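Local structure of NUDIX hydrolase (Alicyclobacillus acidocaldarius subsp. acidocaldarius, 3QSJ) at residues P45-A57 with P73-E86. The protein probably hydrolyses phosphorus-containing acid anhydrides in a metal-dependent reaction. Sequence-based numbering, arbitrary orientation.
Sequences PGGAADPSDAEMA and PALAVTALRETAEE. With CA (calcium ion), chain B.
Arg-81 leaves its helix with CG trans to the main-chain nitrogen (chi1 173°) and bends at chi3, which lays its guanidinium side-on against the Asp-53 carboxylate, whose own chi1 of -63° aims it into the hollow formed by Ala-74, Val-77, Thr-78 and Arg-81. The two planes nearly coincide: NE of Arg-81 reaches OD1 of Asp-53 at 2.8 Å and NH2 reaches OD2, each on a syn lone pair. Asp-53 OD2 also accepts from Thr-78 OG1 (2.6 Å) over one face of the carboxylate and from Asp-50 N over the other, so three donors grip one oxygen. NH2 of Arg-81 further binds Ala-48 O (3.1 Å), while NH1 bridges Glu-82 and Glu-85. A leucine in place of Arg-81 would probably leave the Asp-53 carboxylate without its countercharge and Glu-82 OE2 and Glu-85 OE2 without their partner. Glu-82 OE1 (2.4 Å), Glu-86 OE2 and Gly-46 O (2.3 Å) bind calcium together with two waters and two ligand atoms from elsewhere, and Gly-46 N donates to Glu-86 OE2 (3.0 Å). Beyond Asp-53, Ala-54 and Ala-57 pack on Ala-74 and Pro-73. A glycine-rich strand end and a helix carrying the Arg-Glu-x-x-Glu-Glu sequence, joined around a metal, are the hallmark of the Nudix box.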
ATOM      1  N   PRO A  45      -1.337   0.401   4.100  1.00 14.69           N
ATOM      2  CA  PRO A  45      -1.091   1.783   3.664  1.00 16.54           C
ATOM      3  C   PRO A  45      -1.767   2.064   2.337  1.00 17.96           C
ATOM      4  O   PRO A  45      -1.844   1.173   1.478  1.00 16.86           O
ATOM      5  CB  PRO A  45       0.461   1.838   3.516  1.00 18.75           C
ATOM      6  CG  PRO A  45       0.957   0.780   4.479  1.00 21.12           C
ATOM      7  CD  PRO A  45      -0.072  -0.354   4.279  1.00 15.65           C
ATOM      8  N   GLY A  46      -2.300   3.263   2.181  1.00 14.97           N
ATOM      9  CA  GLY A  46      -2.996   3.588   0.932  1.00 15.62           C
ATOM     10  C   GLY A  46      -3.705   4.912   0.992  1.00 20.06           C
ATOM     11  O   GLY A  46      -3.614   5.634   1.992  1.00 20.32           O
ATOM     12  N   GLY A  47      -4.406   5.256  -0.061  1.00 15.58           N
ATOM     13  CA  GLY A  47      -5.144   6.508  -0.026  1.00 16.18           C
ATOM     14  C   GLY A  47      -5.549   6.939  -1.408  1.00 17.81           C
ATOM     15  O   GLY A  47      -5.366   6.215  -2.391  1.00 16.65           O
ATOM     16  N   ALA A  48      -6.083   8.133  -1.467  1.00 19.33           N
ATOM     17  CA  ALA A  48      -6.680   8.697  -2.675  1.00 18.45           C
ATOM     18  C   ALA A  48      -5.613   9.030  -3.661  1.00 19.40           C
ATOM     19  O   ALA A  48      -4.520   9.523  -3.305  1.00 19.88           O
ATOM     20  CB  ALA A  48      -7.510   9.962  -2.316  1.00 20.27           C
ATOM     21  N   ALA A  49      -5.957   8.823  -4.956  1.00 17.40           N
ATOM     22  CA  ALA A  49      -5.087   9.211  -6.053  1.00 17.95           C
ATOM     23  C   ALA A  49      -4.834  10.727  -6.040  1.00 24.61           C
ATOM     24  O   ALA A  49      -5.727  11.505  -5.689  1.00 24.90           O
ATOM     25  CB  ALA A  49      -5.713   8.808  -7.412  1.00 19.89           C
ATOM     26  N   ASP A  50      -3.618  11.139  -6.427  1.00 22.26           N
ATOM     27  CA  ASP A  50      -3.214  12.565  -6.546  1.00 23.50           C
ATOM     28  C   ASP A  50      -2.780  12.798  -8.013  1.00 26.56           C
ATOM     29  O   ASP A  50      -2.257  11.857  -8.625  1.00 21.84           O
ATOM     30  CB  ASP A  50      -2.032  12.832  -5.600  1.00 26.28           C
ATOM     31  CG  ASP A  50      -1.434  14.258  -5.630  1.00 36.85           C
ATOM     32  OD1 ASP A  50      -1.998  15.158  -4.960  1.00 41.81           O
ATOM     33  OD2 ASP A  50      -0.451  14.489  -6.399  1.00 32.98           O
ATOM     34  N   PRO A  51      -2.899  14.031  -8.563  1.00 27.26           N
ATOM     35  CA  PRO A  51      -2.491  14.259  -9.976  1.00 27.63           C
ATOM     36  C   PRO A  51      -1.047  13.898 -10.267  1.00 28.50           C
ATOM     37  O   PRO A  51      -0.780  13.412 -11.361  1.00 29.50           O
ATOM     38  CB  PRO A  51      -2.697  15.764 -10.171  1.00 31.14           C
ATOM     39  CG  PRO A  51      -3.801  16.123  -9.170  1.00 35.79           C
ATOM     40  CD  PRO A  51      -3.558  15.231  -7.984  1.00 30.97           C
ATOM     41  N   SER A  52      -0.101  14.128  -9.305  1.00 24.26           N
ATOM     42  CA  SER A  52       1.316  13.814  -9.601  1.00 23.93           C
ATOM     43  C   SER A  52       1.546  12.307  -9.758  1.00 23.19           C
ATOM     44  O   SER A  52       2.618  11.928 -10.206  1.00 20.87           O
ATOM     45  CB  SER A  52       2.275  14.388  -8.549  1.00 28.54           C
ATOM     46  OG  SER A  52       2.037  13.844  -7.253  1.00 32.42           O
ATOM     47  N   ASP A  53       0.566  11.443  -9.342  1.00 20.14           N
ATOM     48  CA  ASP A  53       0.761   9.989  -9.440  1.00 17.54           C
ATOM     49  C   ASP A  53       0.882   9.544 -10.907  1.00 17.69           C
ATOM     50  O   ASP A  53       1.831   8.819 -11.236  1.00 17.04           O
ATOM     51  CB  ASP A  53      -0.333   9.198  -8.704  1.00 17.36           C
ATOM     52  CG  ASP A  53      -0.304   9.483  -7.206  1.00 19.06           C
ATOM     53  OD1 ASP A  53       0.752   9.967  -6.712  1.00 21.75           O
ATOM     54  OD2 ASP A  53      -1.340   9.270  -6.542  1.00 18.88           O
ATOM     55  N   ALA A  54      -0.046  10.005 -11.789  1.00 18.61           N
ATOM     56  CA  ALA A  54       0.045   9.647 -13.202  1.00 18.94           C
ATOM     57  C   ALA A  54       1.294  10.276 -13.833  1.00 22.32           C
ATOM     58  O   ALA A  54       1.916   9.640 -14.677  1.00 21.63           O
ATOM     59  CB  ALA A  54      -1.196  10.123 -13.938  1.00 21.02           C
ATOM     60  N   GLU A  55       1.737  11.439 -13.328  1.00 18.79           N
ATOM     61  CA  GLU A  55       2.953  12.089 -13.897  1.00 20.79           C
ATOM     62  C   GLU A  55       4.196  11.215 -13.599  1.00 22.36           C
ATOM     63  O   GLU A  55       5.001  10.911 -14.497  1.00 22.43           O
ATOM     64  CB  GLU A  55       3.153  13.478 -13.292  1.00 22.94           C
ATOM     65  CG  GLU A  55       2.054  14.477 -13.643  1.00 28.91           C
ATOM     66  CD  GLU A  55       2.356  15.887 -13.182  1.00 58.05           C
ATOM     67  OE1 GLU A  55       2.375  16.124 -11.951  1.00 56.20           O
ATOM     68  OE2 GLU A  55       2.562  16.760 -14.053  1.00 64.84           O
HETATM   69  N   MSE A  56       4.306  10.740 -12.331  1.00 16.57           N
HETATM   70  CA  MSE A  56       5.390   9.849 -11.943  1.00 14.28           C
HETATM   71  C   MSE A  56       5.278   8.497 -12.658  1.00 17.87           C
HETATM   72  O   MSE A  56       6.310   7.922 -13.014  1.00 18.00           O
HETATM   73  CB  MSE A  56       5.371   9.605 -10.422  1.00 14.17           C
HETATM   74  CG  MSE A  56       5.861  10.848  -9.649  1.00 17.93           C
HETATM   75 SE   MSE A  56       5.998  10.434  -7.744  0.60 19.87          SE
HETATM   76  CE  MSE A  56       4.048  10.829  -7.286  1.00 18.61           C
ATOM     77  N   ALA A  57       4.050   8.044 -12.939  1.00 17.58           N
ATOM     78  CA  ALA A  57       3.916   6.762 -13.623  1.00 16.79           C
ATOM     79  C   ALA A  57       4.525   6.813 -15.043  1.00 20.55           C
ATOM     80  O   ALA A  57       5.011   5.788 -15.531  1.00 20.20           O
ATOM     81  CB  ALA A  57       2.478   6.309 -13.653  1.00 19.70           C
ATOM     82  N   PRO A  73      -0.772   1.757 -13.833  1.00 15.10           N
ATOM     83  CA  PRO A  73       0.552   2.330 -13.458  1.00 15.40           C
ATOM     84  C   PRO A  73       0.374   3.520 -12.538  1.00 15.98           C
ATOM     85  O   PRO A  73       1.075   3.582 -11.544  1.00 18.14           O
ATOM     86  CB  PRO A  73       1.157   2.773 -14.807  1.00 17.64           C
ATOM     87  CG  PRO A  73       0.566   1.732 -15.805  1.00 20.07           C
ATOM     88  CD  PRO A  73      -0.907   1.631 -15.313  1.00 16.92           C
ATOM     89  N   ALA A  74      -0.543   4.449 -12.841  1.00 15.22           N
ATOM     90  CA  ALA A  74      -0.734   5.610 -11.943  1.00 15.03           C
ATOM     91  C   ALA A  74      -1.180   5.151 -10.565  1.00 15.35           C
ATOM     92  O   ALA A  74      -0.694   5.682  -9.575  1.00 15.75           O
ATOM     93  CB  ALA A  74      -1.776   6.580 -12.501  1.00 18.00           C
ATOM     94  N   LEU A  75      -2.132   4.207 -10.480  1.00 14.85           N
ATOM     95  CA  LEU A  75      -2.621   3.745  -9.153  1.00 14.67           C
ATOM     96  C   LEU A  75      -1.535   2.982  -8.363  1.00 16.32           C
ATOM     97  O   LEU A  75      -1.493   3.081  -7.132  1.00 16.62           O
ATOM     98  CB  LEU A  75      -3.947   2.941  -9.331  1.00 15.32           C
ATOM     99  CG  LEU A  75      -5.081   3.935  -9.658  1.00 18.16           C
ATOM    100  CD1 LEU A  75      -6.313   3.237 -10.122  1.00 19.85           C
ATOM    101  CD2 LEU A  75      -5.448   4.769  -8.417  1.00 16.29           C
ATOM    102  N   ALA A  76      -0.611   2.295  -9.069  1.00 14.61           N
ATOM    103  CA  ALA A  76       0.542   1.622  -8.420  1.00 15.06           C
ATOM    104  C   ALA A  76       1.379   2.690  -7.743  1.00 17.16           C
ATOM    105  O   ALA A  76       1.761   2.536  -6.581  1.00 17.40           O
ATOM    106  CB  ALA A  76       1.405   0.861  -9.429  1.00 14.62           C
ATOM    107  N   VAL A  77       1.577   3.797  -8.432  1.00 15.52           N
ATOM    108  CA  VAL A  77       2.277   4.952  -7.876  1.00 14.97           C
ATOM    109  C   VAL A  77       1.540   5.517  -6.662  1.00 16.44           C
ATOM    110  O   VAL A  77       2.178   5.783  -5.625  1.00 15.71           O
ATOM    111  CB  VAL A  77       2.579   6.019  -8.968  1.00 18.14           C
ATOM    112  CG1 VAL A  77       3.103   7.297  -8.311  1.00 19.02           C
ATOM    113  CG2 VAL A  77       3.653   5.471  -9.945  1.00 16.86           C
ATOM    114  N   THR A  78       0.208   5.662  -6.757  1.00 15.65           N
ATOM    115  CA  THR A  78      -0.596   6.162  -5.622  1.00 15.35           C
ATOM    116  C   THR A  78      -0.271   5.288  -4.423  1.00 15.65           C
ATOM    117  O   THR A  78       0.001   5.783  -3.359  1.00 16.46           O
ATOM    118  CB  THR A  78      -2.118   6.101  -5.960  1.00 15.63           C
ATOM    119  OG1 THR A  78      -2.365   6.934  -7.100  1.00 16.93           O
ATOM    120  CG2 THR A  78      -3.003   6.439  -4.716  1.00 14.65           C
ATOM    121  N   ALA A  79      -0.307   3.977  -4.606  1.00 15.15           N
ATOM    122  CA  ALA A  79      -0.051   3.039  -3.508  1.00 16.30           C
ATOM    123  C   ALA A  79       1.352   3.194  -2.903  1.00 18.89           C
ATOM    124  O   ALA A  79       1.497   3.238  -1.672  1.00 17.75           O
ATOM    125  CB  ALA A  79      -0.292   1.614  -3.983  1.00 16.13           C
ATOM    126  N   LEU A  80       2.354   3.328  -3.765  1.00 16.02           N
ATOM    127  CA  LEU A  80       3.764   3.476  -3.342  1.00 15.19           C
ATOM    128  C   LEU A  80       3.935   4.811  -2.621  1.00 17.86           C
ATOM    129  O   LEU A  80       4.633   4.877  -1.595  1.00 15.46           O
ATOM    130  CB  LEU A  80       4.656   3.395  -4.577  1.00 13.96           C
ATOM    131  CG  LEU A  80       4.806   1.963  -5.103  1.00 15.45           C
ATOM    132  CD1 LEU A  80       5.218   1.983  -6.585  1.00 17.34           C
ATOM    133  CD2 LEU A  80       5.741   1.147  -4.194  1.00 16.43           C
ATOM    134  N   ARG A  81       3.339   5.858  -3.140  1.00 14.34           N
ATOM    135  CA  ARG A  81       3.476   7.174  -2.503  1.00 14.64           C
ATOM    136  C   ARG A  81       2.862   7.190  -1.084  1.00 18.78           C
ATOM    137  O   ARG A  81       3.457   7.750  -0.168  1.00 18.66           O
ATOM    138  CB  ARG A  81       2.807   8.282  -3.363  1.00 16.83           C
ATOM    139  CG  ARG A  81       2.774   9.677  -2.631  1.00 17.36           C
ATOM    140  CD  ARG A  81       2.075  10.792  -3.453  1.00 17.72           C
ATOM    141  NE  ARG A  81       0.755  10.354  -3.944  1.00 16.21           N
ATOM    142  CZ  ARG A  81      -0.335  10.206  -3.198  1.00 25.67           C
ATOM    143  NH1 ARG A  81      -0.307  10.491  -1.885  1.00 17.66           N
ATOM    144  NH2 ARG A  81      -1.471   9.778  -3.752  1.00 21.75           N
ATOM    145  N   GLU A  82       1.638   6.664  -0.958  1.00 15.11           N
ATOM    146  CA  GLU A  82       0.866   6.643   0.297  1.00 16.13           C
ATOM    147  C   GLU A  82       1.630   5.803   1.325  1.00 18.07           C
ATOM    148  O   GLU A  82       1.720   6.180   2.502  1.00 16.99           O
ATOM    149  CB  GLU A  82      -0.517   6.047   0.025  1.00 17.65           C
ATOM    150  CG  GLU A  82      -1.436   6.999  -0.736  1.00 18.03           C
ATOM    151  CD  GLU A  82      -2.014   8.165   0.063  1.00 26.02           C
ATOM    152  OE1 GLU A  82      -2.099   8.045   1.308  1.00 22.88           O
ATOM    153  OE2 GLU A  82      -2.482   9.150  -0.557  1.00 24.76           O
ATOM    154  N   THR A  83       2.285   4.716   0.857  1.00 16.25           N
ATOM    155  CA  THR A  83       3.083   3.875   1.730  1.00 15.49           C
ATOM    156  C   THR A  83       4.292   4.675   2.281  1.00 16.50           C
ATOM    157  O   THR A  83       4.609   4.576   3.471  1.00 17.32           O
ATOM    158  CB  THR A  83       3.535   2.599   0.984  1.00 18.23           C
ATOM    159  OG1 THR A  83       2.347   1.871   0.607  1.00 16.16           O
ATOM    160  CG2 THR A  83       4.401   1.707   1.860  1.00 16.94           C
ATOM    161  N   ALA A  84       4.960   5.469   1.418  1.00 16.91           N
ATOM    162  CA  ALA A  84       6.138   6.234   1.857  1.00 16.47           C
ATOM    163  C   ALA A  84       5.678   7.231   2.908  1.00 18.71           C
ATOM    164  O   ALA A  84       6.344   7.425   3.939  1.00 18.45           O
ATOM    165  CB  ALA A  84       6.757   6.960   0.651  1.00 17.63           C
ATOM    166  N   GLU A  85       4.523   7.852   2.668  1.00 16.02           N
ATOM    167  CA  GLU A  85       4.017   8.844   3.625  1.00 16.87           C
ATOM    168  C   GLU A  85       3.718   8.210   4.966  1.00 19.75           C
ATOM    169  O   GLU A  85       3.983   8.813   5.986  1.00 20.57           O
ATOM    170  CB  GLU A  85       2.705   9.470   3.108  1.00 18.70           C
ATOM    171  CG  GLU A  85       2.894  10.320   1.860  1.00 18.55           C
ATOM    172  CD  GLU A  85       1.581  10.795   1.265  1.00 25.31           C
ATOM    173  OE1 GLU A  85       0.529  10.568   1.902  1.00 28.32           O
ATOM    174  OE2 GLU A  85       1.598  11.373   0.156  1.00 20.79           O
ATOM    175  N   GLU A  86       3.116   7.010   4.954  1.00 17.12           N
ATOM    176  CA  GLU A  86       2.623   6.394   6.179  1.00 17.36           C
ATOM    177  C   GLU A  86       3.683   5.688   6.994  1.00 20.32           C
ATOM    178  O   GLU A  86       3.676   5.814   8.225  1.00 20.32           O
ATOM    179  CB  GLU A  86       1.468   5.438   5.784  1.00 18.02           C
ATOM    180  CG  GLU A  86       0.234   6.201   5.365  1.00 17.50           C
ATOM    181  CD  GLU A  86      -0.908   5.266   5.045  1.00 25.55           C
ATOM    182  OE1 GLU A  86      -1.166   4.344   5.851  1.00 25.37           O
ATOM    183  OE2 GLU A  86      -1.585   5.511   4.022  1.00 22.31           O
TER
HETATM  184 CA    CA B 230      -2.827   7.288   3.422  1.00 19.08          CA
HETATM  185  O   HOH W   1      -0.987   8.923   3.748  1.00 25.92           O
HETATM  186  O   HOH W   2      -4.413   8.940   3.007  1.00 28.03           O